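Side-chain contacts in glycoside transferase (Listeria monocytogenes, PDB 6R2M), which probably hydrolyses exopolysaccharide outside the cell as a glycoside hydrolase, and may have glycosyl transferase activity: residues 163-168 with 179-184; 55-60 with 108-113; 235-238 with 244-247; 211-216 with 269-274. All coordinates share one frame; numbering follows the deposited sequence.

Contact 1. Residues 163-168 with 179-184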
# COMPACT_ATOMS: atom_id res chain seq x y z
N LEU A 163 4.52 2.90 6.77
CA LEU A 163 4.79 1.79 7.67
C LEU A 163 3.91 0.60 7.32
O LEU A 163 2.71 0.74 7.06
CB LEU A 163 4.57 2.19 9.12
CG LEU A 163 5.48 3.28 9.68
CD1 LEU A 163 4.99 3.71 11.06
CD2 LEU A 163 6.92 2.83 9.77
N ASN A 164 4.53 -0.58 7.30
CA ASN A 164 3.83 -1.84 7.08
C ASN A 164 4.24 -2.70 8.27
O ASN A 164 5.36 -3.22 8.29
CB ASN A 164 4.23 -2.45 5.74
CG ASN A 164 3.48 -3.72 5.41
OD1 ASN A 164 3.24 -4.57 6.28
ND2 ASN A 164 3.12 -3.87 4.14
N ILE A 165 3.38 -2.77 9.29
CA ILE A 165 3.78 -3.41 10.54
C ILE A 165 4.08 -4.88 10.32
O ILE A 165 5.05 -5.42 10.86
CB ILE A 165 2.70 -3.20 11.62
CG1 ILE A 165 2.51 -1.71 11.90
CG2 ILE A 165 3.05 -3.99 12.91
CD1 ILE A 165 3.80 -0.94 12.20
N GLN A 166 3.24 -5.56 9.54
CA GLN A 166 3.49 -6.98 9.28
C GLN A 166 4.86 -7.19 8.64
O GLN A 166 5.62 -8.07 9.07
CB GLN A 166 2.38 -7.55 8.39
CG GLN A 166 2.66 -8.97 7.92
CD GLN A 166 1.42 -9.83 7.84
OE1 GLN A 166 0.55 -9.79 8.72
NE2 GLN A 166 1.31 -10.61 6.77
N ALA A 167 5.22 -6.37 7.65
CA ALA A 167 6.51 -6.55 6.99
C ALA A 167 7.65 -6.25 7.95
O ALA A 167 8.68 -6.94 7.94
CB ALA A 167 6.60 -5.65 5.76
N MET A 168 7.49 -5.24 8.80
CA MET A 168 8.57 -4.89 9.72
C MET A 168 8.78 -5.97 10.77
O MET A 168 9.93 -6.20 11.19
CB MET A 168 8.27 -3.54 10.39
CG MET A 168 8.23 -2.41 9.40
SD MET A 168 7.75 -0.87 10.18
CE MET A 168 9.08 -0.68 11.38
N LEU A 179 8.57 3.24 17.80
CA LEU A 179 8.22 4.39 18.62
C LEU A 179 7.39 5.43 17.88
O LEU A 179 6.45 5.96 18.49
CB LEU A 179 9.48 5.04 19.22
CG LEU A 179 9.21 6.06 20.33
CD1 LEU A 179 8.98 5.33 21.64
CD2 LEU A 179 10.36 7.05 20.49
N PRO A 180 7.65 5.75 16.60
CA PRO A 180 6.79 6.75 15.94
C PRO A 180 5.32 6.35 15.92
O PRO A 180 4.47 7.16 16.32
CB PRO A 180 7.39 6.84 14.52
CG PRO A 180 8.85 6.55 14.75
CD PRO A 180 8.87 5.48 15.82
N ILE A 181 5.00 5.12 15.50
CA ILE A 181 3.58 4.75 15.43
C ILE A 181 3.00 4.45 16.80
O ILE A 181 1.77 4.51 16.98
CB ILE A 181 3.41 3.58 14.44
CG1 ILE A 181 1.95 3.41 14.00
CG2 ILE A 181 3.95 2.28 15.02
CD1 ILE A 181 1.40 4.59 13.18
N GLN A 182 3.83 4.14 17.79
CA GLN A 182 3.33 3.96 19.15
C GLN A 182 2.96 5.27 19.82
O GLN A 182 2.15 5.25 20.75
CB GLN A 182 4.38 3.25 20.01
CG GLN A 182 4.54 1.78 19.70
CD GLN A 182 5.79 1.19 20.33
OE1 GLN A 182 6.61 1.91 20.90
NE2 GLN A 182 5.96 -0.12 20.21
N THR A 183 3.53 6.39 19.38
CA THR A 183 3.40 7.64 20.12
C THR A 183 2.71 8.76 19.33
O THR A 183 2.49 9.84 19.89
CB THR A 183 4.78 8.12 20.59
OG1 THR A 183 5.68 8.29 19.48
CG2 THR A 183 5.39 7.08 21.53
N VAL A 184 2.35 8.52 18.07
CA VAL A 184 1.67 9.54 17.28
C VAL A 184 0.27 9.77 17.85
O VAL A 184 -0.36 8.86 18.41
CB VAL A 184 1.61 9.12 15.80
CG1 VAL A 184 0.73 7.90 15.61
CG2 VAL A 184 1.14 10.26 14.91
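L163 overlaps I181 with one methyl branch: its CD1 lies 3.7 Å from I181 CB, and the two side chains run alongside each other with their ends pointing opposite ways. L163 reaches there because its CG stands anti to the carbonyl carbon (chi1 -64°), with both CB atoms facing across the gap. I181 meets a second partner through its CG2 methyl, since I165 CD1 comes to 4.3 Å from I181 CG2, a looser touch. One isoleucine is thus set against two residues of 163-168, and the contact is small, apolar and buried, with 118 Å² lost in total.

Each segment is held in shape by its own bonds. N164 is the N-cap of the helix that starts at I165: its OD1 accepts the A167 backbone N at 3.0 Å, a nearly straight bond (161°) with the donor lying above the carbonyl plane. L163 is the loop residue just before this cap. On the other side, T183 OG1 donates to L179 O at 2.6 Å, one turn back in the short helix 179-183.

Around the pair, helix 209-223 receives I165 on D221 and I181 on E222, and N223 ND2 bonds I181 O. F104 of helix 100-116 packs against N164, A167 and M168, while F199 of strand 198-200 lies against T183 and V184.

Contact 2. Residues 55-60 with 108-113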
# COMPACT_ATOMS: atom_id res chain seq x y z
N LEU A 55 1.41 -4.07 -5.99
CA LEU A 55 -0.02 -4.30 -5.77
C LEU A 55 -0.54 -5.38 -6.70
O LEU A 55 -1.36 -6.22 -6.30
CB LEU A 55 -0.79 -2.99 -5.97
CG LEU A 55 -0.70 -2.01 -4.82
CD1 LEU A 55 -1.07 -0.63 -5.31
CD2 LEU A 55 -1.61 -2.44 -3.66
N TYR A 56 -0.07 -5.39 -7.95
CA TYR A 56 -0.47 -6.44 -8.86
C TYR A 56 0.03 -7.79 -8.37
O TYR A 56 -0.72 -8.78 -8.41
CB TYR A 56 0.06 -6.12 -10.26
CG TYR A 56 -0.53 -6.93 -11.38
CD1 TYR A 56 -1.85 -7.38 -11.34
CD2 TYR A 56 0.23 -7.23 -12.49
CE1 TYR A 56 -2.38 -8.12 -12.40
CE2 TYR A 56 -0.28 -7.98 -13.54
CZ TYR A 56 -1.58 -8.41 -13.49
OH TYR A 56 -2.07 -9.14 -14.55
N MET A 57 1.27 -7.85 -7.88
CA MET A 57 1.77 -9.10 -7.29
C MET A 57 0.90 -9.56 -6.13
O MET A 57 0.60 -10.75 -6.01
CB MET A 57 3.21 -8.91 -6.82
CG MET A 57 4.18 -8.85 -7.98
SD MET A 57 5.86 -8.33 -7.53
CE MET A 57 6.32 -9.63 -6.37
N GLU A 58 0.50 -8.62 -5.26
CA GLU A 58 -0.38 -8.95 -4.14
C GLU A 58 -1.69 -9.55 -4.64
O GLU A 58 -2.14 -10.60 -4.14
CB GLU A 58 -0.61 -7.68 -3.32
CG GLU A 58 -1.47 -7.88 -2.10
CD GLU A 58 -1.56 -6.61 -1.26
OE1 GLU A 58 -0.64 -5.77 -1.34
OE2 GLU A 58 -2.54 -6.47 -0.50
N TYR A 59 -2.30 -8.92 -5.64
CA TYR A 59 -3.53 -9.44 -6.22
C TYR A 59 -3.34 -10.84 -6.79
O TYR A 59 -4.18 -11.72 -6.59
CB TYR A 59 -4.05 -8.48 -7.31
CG TYR A 59 -5.32 -8.99 -7.94
CD1 TYR A 59 -6.55 -8.73 -7.34
CD2 TYR A 59 -5.30 -9.77 -9.09
CE1 TYR A 59 -7.73 -9.19 -7.88
CE2 TYR A 59 -6.48 -10.25 -9.65
CZ TYR A 59 -7.69 -9.96 -9.04
OH TYR A 59 -8.87 -10.46 -9.57
N LEU A 60 -2.22 -11.07 -7.50
CA LEU A 60 -2.02 -12.35 -8.17
C LEU A 60 -1.86 -13.49 -7.18
O LEU A 60 -2.29 -14.61 -7.48
CB LEU A 60 -0.81 -12.25 -9.10
CG LEU A 60 -1.07 -11.25 -10.22
CD1 LEU A 60 0.23 -10.95 -10.93
CD2 LEU A 60 -2.16 -11.70 -11.23
N GLU A 108 6.38 -8.65 1.20
CA GLU A 108 5.23 -9.36 1.75
C GLU A 108 4.58 -10.25 0.70
O GLU A 108 4.25 -11.40 0.99
CB GLU A 108 4.21 -8.37 2.31
CG GLU A 108 4.53 -7.92 3.72
CD GLU A 108 4.48 -9.09 4.70
OE1 GLU A 108 3.38 -9.64 4.91
OE2 GLU A 108 5.53 -9.46 5.24
N ALA A 109 4.43 -9.75 -0.52
CA ALA A 109 3.83 -10.55 -1.57
C ALA A 109 4.68 -11.77 -1.89
O ALA A 109 4.16 -12.87 -2.08
CB ALA A 109 3.62 -9.68 -2.81
N LEU A 110 6.01 -11.60 -1.90
CA LEU A 110 6.91 -12.72 -2.16
C LEU A 110 6.83 -13.77 -1.06
O LEU A 110 6.86 -14.97 -1.36
CB LEU A 110 8.34 -12.20 -2.29
CG LEU A 110 8.65 -11.50 -3.62
CD1 LEU A 110 9.96 -10.77 -3.47
CD2 LEU A 110 8.74 -12.48 -4.79
N TYR A 111 6.77 -13.35 0.20
CA TYR A 111 6.64 -14.32 1.28
C TYR A 111 5.35 -15.11 1.14
O TYR A 111 5.34 -16.34 1.29
CB TYR A 111 6.68 -13.62 2.64
CG TYR A 111 8.06 -13.19 3.10
CD1 TYR A 111 9.11 -14.09 3.18
CD2 TYR A 111 8.29 -11.88 3.46
CE1 TYR A 111 10.35 -13.69 3.62
CE2 TYR A 111 9.53 -11.46 3.89
CZ TYR A 111 10.55 -12.37 3.97
OH TYR A 111 11.78 -11.96 4.41
N GLN A 112 4.24 -14.42 0.87
CA GLN A 112 2.95 -15.09 0.73
C GLN A 112 2.95 -16.01 -0.48
O GLN A 112 2.44 -17.13 -0.41
CB GLN A 112 1.83 -14.07 0.61
CG GLN A 112 1.63 -13.22 1.85
CD GLN A 112 1.28 -14.06 3.06
OE1 GLN A 112 1.85 -13.90 4.14
NE2 GLN A 112 0.34 -14.98 2.88
N ALA A 113 3.57 -15.57 -1.58
CA ALA A 113 3.67 -16.39 -2.79
C ALA A 113 4.55 -17.62 -2.59
O ALA A 113 4.30 -18.67 -3.17
CB ALA A 113 4.20 -15.54 -3.95
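While M57 packs on A109, the tyrosine rings of the two helices face other neighbours. On the side of helix 50-62 remote from A109, one face of the Y56 ring carries L60 CD1, which sits 3.8 Å above the plane and over the ring centre, one turn further along the same helix. The Y59 ring goes off toward K312, which its OH bonds, and Y111 sends its OH to D127.

The interface itself is aliphatic and close. M57 CB meets A109 CB at 4.1 Å, and the same alanine methyl also comes to 4.1 Å from the backbone N of E58. With so small a side chain there, the backbones come close: the CA atoms of E58 and A109 are 5.2 Å apart. The end of M57 then bends at its last torsion (chi3 61°), carrying the CE methyl to L110 CG, again at 4.1 Å, with CD2 just as near. Beyond the pair, F69 of helix 66-79 packs on M57 and A113, and Y122 and A126 of helix 120-136 pack on L110.

The short helical segments run almost parallel, 21° apart, with axes 9.1 Å from each other. Two nearly parallel helices with helix 66-79 between them in the chain are what alternate helices of one layer of an alpha/alpha barrel look like, consistent with the (alpha/alpha)6 fold of family 8 glycoside hydrolases.

Contact 3. Residues 235-238 with 244-247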
# COMPACT_ATOMS: atom_id res chain seq x y z
N GLN A 235 -16.37 7.82 12.15
CA GLN A 235 -17.74 7.45 12.49
C GLN A 235 -18.70 8.61 12.28
O GLN A 235 -19.81 8.42 11.75
CB GLN A 235 -17.80 6.93 13.93
CG GLN A 235 -17.22 5.53 14.09
CD GLN A 235 -17.08 5.12 15.54
OE1 GLN A 235 -17.39 5.89 16.45
NE2 GLN A 235 -16.60 3.90 15.77
N THR A 236 -18.31 9.82 12.68
CA THR A 236 -19.23 10.95 12.58
C THR A 236 -19.40 11.42 11.14
O THR A 236 -20.48 11.88 10.76
CB THR A 236 -18.77 12.10 13.48
OG1 THR A 236 -17.50 12.60 13.04
CG2 THR A 236 -18.67 11.64 14.93
N GLU A 237 -18.36 11.30 10.31
CA GLU A 237 -18.51 11.58 8.88
C GLU A 237 -19.50 10.61 8.24
O GLU A 237 -20.42 11.02 7.52
CB GLU A 237 -17.16 11.51 8.17
CG GLU A 237 -16.28 12.73 8.36
CD GLU A 237 -16.91 14.00 7.81
OE1 GLU A 237 -16.81 14.26 6.58
OE2 GLU A 237 -17.52 14.73 8.61
N LEU A 238 -19.32 9.31 8.50
CA LEU A 238 -20.24 8.32 7.92
C LEU A 238 -21.67 8.54 8.40
O LEU A 238 -22.62 8.47 7.61
CB LEU A 238 -19.76 6.92 8.26
CG LEU A 238 -18.70 6.35 7.32
CD1 LEU A 238 -18.29 4.97 7.82
CD2 LEU A 238 -19.20 6.29 5.88
N VAL A 244 -17.05 9.36 3.32
CA VAL A 244 -15.81 9.93 3.81
C VAL A 244 -15.09 10.52 2.61
O VAL A 244 -14.93 9.85 1.59
CB VAL A 244 -14.94 8.89 4.54
CG1 VAL A 244 -13.59 9.50 4.95
CG2 VAL A 244 -15.66 8.33 5.78
N TYR A 245 -14.70 11.78 2.70
CA TYR A 245 -14.17 12.46 1.53
C TYR A 245 -12.68 12.20 1.37
O TYR A 245 -11.99 11.75 2.30
CB TYR A 245 -14.48 13.95 1.63
CG TYR A 245 -15.96 14.20 1.51
CD1 TYR A 245 -16.59 14.11 0.28
CD2 TYR A 245 -16.74 14.48 2.62
CE1 TYR A 245 -17.96 14.32 0.16
CE2 TYR A 245 -18.10 14.70 2.51
CZ TYR A 245 -18.70 14.61 1.28
OH TYR A 245 -20.06 14.82 1.17
N ALA A 246 -12.18 12.48 0.16
CA ALA A 246 -10.80 12.16 -0.18
C ALA A 246 -9.79 13.04 0.54
O ALA A 246 -8.69 12.58 0.85
CB ALA A 246 -10.59 12.29 -1.69
N ARG A 247 -10.12 14.31 0.78
CA ARG A 247 -9.19 15.24 1.41
C ARG A 247 -9.95 16.21 2.30
O ARG A 247 -11.06 16.62 1.96
CB ARG A 247 -8.41 16.05 0.37
CG ARG A 247 -7.44 15.24 -0.46
CD ARG A 247 -6.97 16.02 -1.64
NE ARG A 247 -5.92 15.32 -2.38
CZ ARG A 247 -6.11 14.57 -3.45
NH1 ARG A 247 -7.34 14.41 -3.94
NH2 ARG A 247 -5.08 13.98 -4.05
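L238 and V244 make the tight part of this contact: V244 CG2 comes to 3.9 Å from L238 CG, with L238 CD2 only slightly further off. The two side chains lie obliquely across each other, and V244 offers this methyl because CG2 stands beside its own backbone N, while CG1 is anti to that N (chi1 176°). The same CG2 also reaches E237 CB, at 4.3 Å, so a single methyl of V244 fits against two successive residues of the helix.

Further along, E237 and Y245 only touch loosely, with no bond between them. E237 OE1 stands at the edge of the Y245 ring, near its plane, 4.0 Å from CD2; the carboxylate and ring planes are 53° apart, and the glutamate chain comes in almost perpendicular to the tyrosine. To get there it folds at its second torsion (chi2 -62°). What holds the oxygen lies elsewhere: OE1 is bonded by Y248 OH and forms a salt bridge with K241 NZ, which probably favours the charged form of this buried acid. Y248 OH also pairs with Y245 N, so one hydroxyl links the glutamate to the backbone of the loop. On the outer side of the helix, T236 faces solvent.

The loop leads from helix 228-241 into strand 247-249. Helix 278-290 packs on L238 through I283, T284 and L287, while helix 262-274 supplies F272 to L238, L268 to the V244 side chain and Y265 OH to V244 N.

Contact 4. Residues 211-216 with 269-274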
# COMPACT_ATOMS: atom_id res chain seq x y z
N ASP A 211 -3.45 8.64 2.96
CA ASP A 211 -2.35 8.56 3.91
C ASP A 211 -2.87 8.42 5.34
O ASP A 211 -2.34 7.61 6.12
CB ASP A 211 -1.46 9.78 3.76
CG ASP A 211 -0.98 9.97 2.33
OD1 ASP A 211 -0.84 8.95 1.63
OD2 ASP A 211 -0.76 11.12 1.92
N GLN A 212 -3.93 9.15 5.68
CA GLN A 212 -4.50 9.02 7.02
C GLN A 212 -4.99 7.60 7.29
O GLN A 212 -4.79 7.08 8.39
CB GLN A 212 -5.64 10.03 7.21
CG GLN A 212 -5.19 11.50 7.21
CD GLN A 212 -4.48 11.89 8.50
OE1 GLN A 212 -4.90 11.48 9.57
NE2 GLN A 212 -3.41 12.68 8.40
N MET A 213 -5.64 6.96 6.30
CA MET A 213 -6.13 5.60 6.54
C MET A 213 -4.98 4.63 6.72
O MET A 213 -5.04 3.72 7.55
CB MET A 213 -7.03 5.12 5.38
CG MET A 213 -8.42 5.74 5.34
SD MET A 213 -9.32 5.69 6.90
CE MET A 213 -9.18 3.94 7.32
N LEU A 214 -3.90 4.81 5.95
CA LEU A 214 -2.76 3.91 6.11
C LEU A 214 -2.13 4.06 7.49
O LEU A 214 -1.73 3.07 8.11
CB LEU A 214 -1.73 4.17 5.01
CG LEU A 214 -2.21 3.69 3.63
CD1 LEU A 214 -1.29 4.21 2.55
CD2 LEU A 214 -2.27 2.15 3.60
N ILE A 215 -2.05 5.29 8.01
CA ILE A 215 -1.52 5.50 9.36
C ILE A 215 -2.43 4.85 10.38
O ILE A 215 -1.98 4.19 11.33
CB ILE A 215 -1.34 7.00 9.66
CG1 ILE A 215 -0.37 7.62 8.66
CG2 ILE A 215 -0.87 7.22 11.13
CD1 ILE A 215 -0.40 9.12 8.65
N ALA A 216 -3.74 5.02 10.22
CA ALA A 216 -4.68 4.45 11.17
C ALA A 216 -4.57 2.94 11.22
O ALA A 216 -4.68 2.34 12.30
CB ALA A 216 -6.11 4.84 10.81
N THR A 269 -12.82 -0.01 4.39
CA THR A 269 -13.42 -1.33 4.50
C THR A 269 -12.49 -2.29 5.23
O THR A 269 -12.91 -2.99 6.16
CB THR A 269 -13.77 -1.83 3.10
OG1 THR A 269 -14.74 -0.92 2.55
CG2 THR A 269 -14.35 -3.23 3.14
N GLN A 270 -11.20 -2.27 4.87
CA GLN A 270 -10.20 -3.09 5.57
C GLN A 270 -10.10 -2.70 7.04
O GLN A 270 -10.02 -3.57 7.92
CB GLN A 270 -8.83 -2.93 4.91
CG GLN A 270 -8.79 -3.39 3.48
CD GLN A 270 -7.47 -3.05 2.79
OE1 GLN A 270 -6.43 -2.97 3.44
NE2 GLN A 270 -7.52 -2.83 1.49
N TYR A 271 -10.10 -1.40 7.33
CA TYR A 271 -9.94 -0.91 8.69
C TYR A 271 -11.14 -1.30 9.56
O TYR A 271 -10.97 -1.78 10.70
CB TYR A 271 -9.76 0.61 8.65
CG TYR A 271 -9.91 1.34 9.97
CD1 TYR A 271 -8.80 1.52 10.80
CD2 TYR A 271 -11.13 1.88 10.37
CE1 TYR A 271 -8.91 2.22 11.98
CE2 TYR A 271 -11.25 2.57 11.56
CZ TYR A 271 -10.14 2.73 12.36
OH TYR A 271 -10.28 3.42 13.54
N PHE A 272 -12.35 -1.11 9.04
CA PHE A 272 -13.52 -1.45 9.84
C PHE A 272 -13.61 -2.95 10.07
O PHE A 272 -13.98 -3.39 11.15
CB PHE A 272 -14.79 -0.92 9.15
CG PHE A 272 -14.99 0.56 9.33
CD1 PHE A 272 -14.72 1.16 10.55
CD2 PHE A 272 -15.45 1.35 8.28
CE1 PHE A 272 -14.93 2.53 10.72
CE2 PHE A 272 -15.66 2.70 8.45
CZ PHE A 272 -15.39 3.30 9.67
N ASN A 273 -13.17 -3.75 9.10
CA ASN A 273 -13.21 -5.20 9.32
C ASN A 273 -12.12 -5.65 10.29
O ASN A 273 -12.35 -6.56 11.10
CB ASN A 273 -13.16 -5.90 7.97
CG ASN A 273 -14.44 -5.69 7.17
OD1 ASN A 273 -15.52 -5.53 7.75
ND2 ASN A 273 -14.33 -5.67 5.85
N LYS A 274 -10.95 -5.01 10.26
CA LYS A 274 -9.90 -5.35 11.22
C LYS A 274 -10.26 -4.96 12.64
O LYS A 274 -9.81 -5.60 13.60
CB LYS A 274 -8.58 -4.67 10.83
CG LYS A 274 -7.92 -5.25 9.57
CD LYS A 274 -6.97 -4.25 8.93
CE LYS A 274 -5.72 -4.05 9.78
NZ LYS A 274 -4.77 -5.19 9.63
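Apolar packing joins M213 and A216 to the one tyrosine Y271. The terminal methyl of M213 does most of the touching: CE lies 3.6 Å from Y271 CB and 3.8 Å from Y271 CG, where the ring joins its stem, and M213 runs nearly perpendicular to the tyrosine. M213 does not start out pointing at its partner; two successive bends, at chi2 (-50°) and chi3 (-52°), curl the chain and bring its methyl to the root of the ring. One helical turn later A216 touches further out on the same residue, its CB standing 4.0 Å from Y271 CE1. With CG anti to its backbone N (chi1 166°), Y271 extends from helix 262-274 so that its ring comes within range of both M213 and A216. F267 and L268, also of helix 262-274, continue the apolar surface around M213.

Aromatic contact comes from within the second helix, where F272 CE1 sits at the edge of the Y271 ring, in its plane.

Polar bonds go to other parts of the chain. Y271 OH is hydrogen-bonded to D231 OD1 of helix 228-241, so the far end of the ring is tethered to a carboxylate. K274 NZ makes a salt bridge with D221, further along helix 209-223, and thereby ties the same two helices together a second time.

Between the two segments, then, the cohesion is apolar and depends on fit; the polar end of the tyrosine, its OH, is satisfied by D231 of a third helix, which probably helps fix how the ring lies.

Along the chain contact 2 comes first, then contact 1, and last the region of contacts 3 and 4, with contact 3 falling between the two segments of contact 4. Contacts 1 and 2 have centres 21 Å apart yet meet where Q166 NE2 probably bonds E108 OE1. Contact 1 also touches contact 4, I181 CD1 packing on I215 O of helix 209-223. Contacts 3 and 4, with centres 12 Å apart, are joined by L238 and F272, and helices 209-223 and 228-241 follow each other in sequence. Contacts 2 and 3 lie 30 Å apart, centre to centre, on opposite sides of the chain's centre, so these contacts run across a single compact, mainly helical chain.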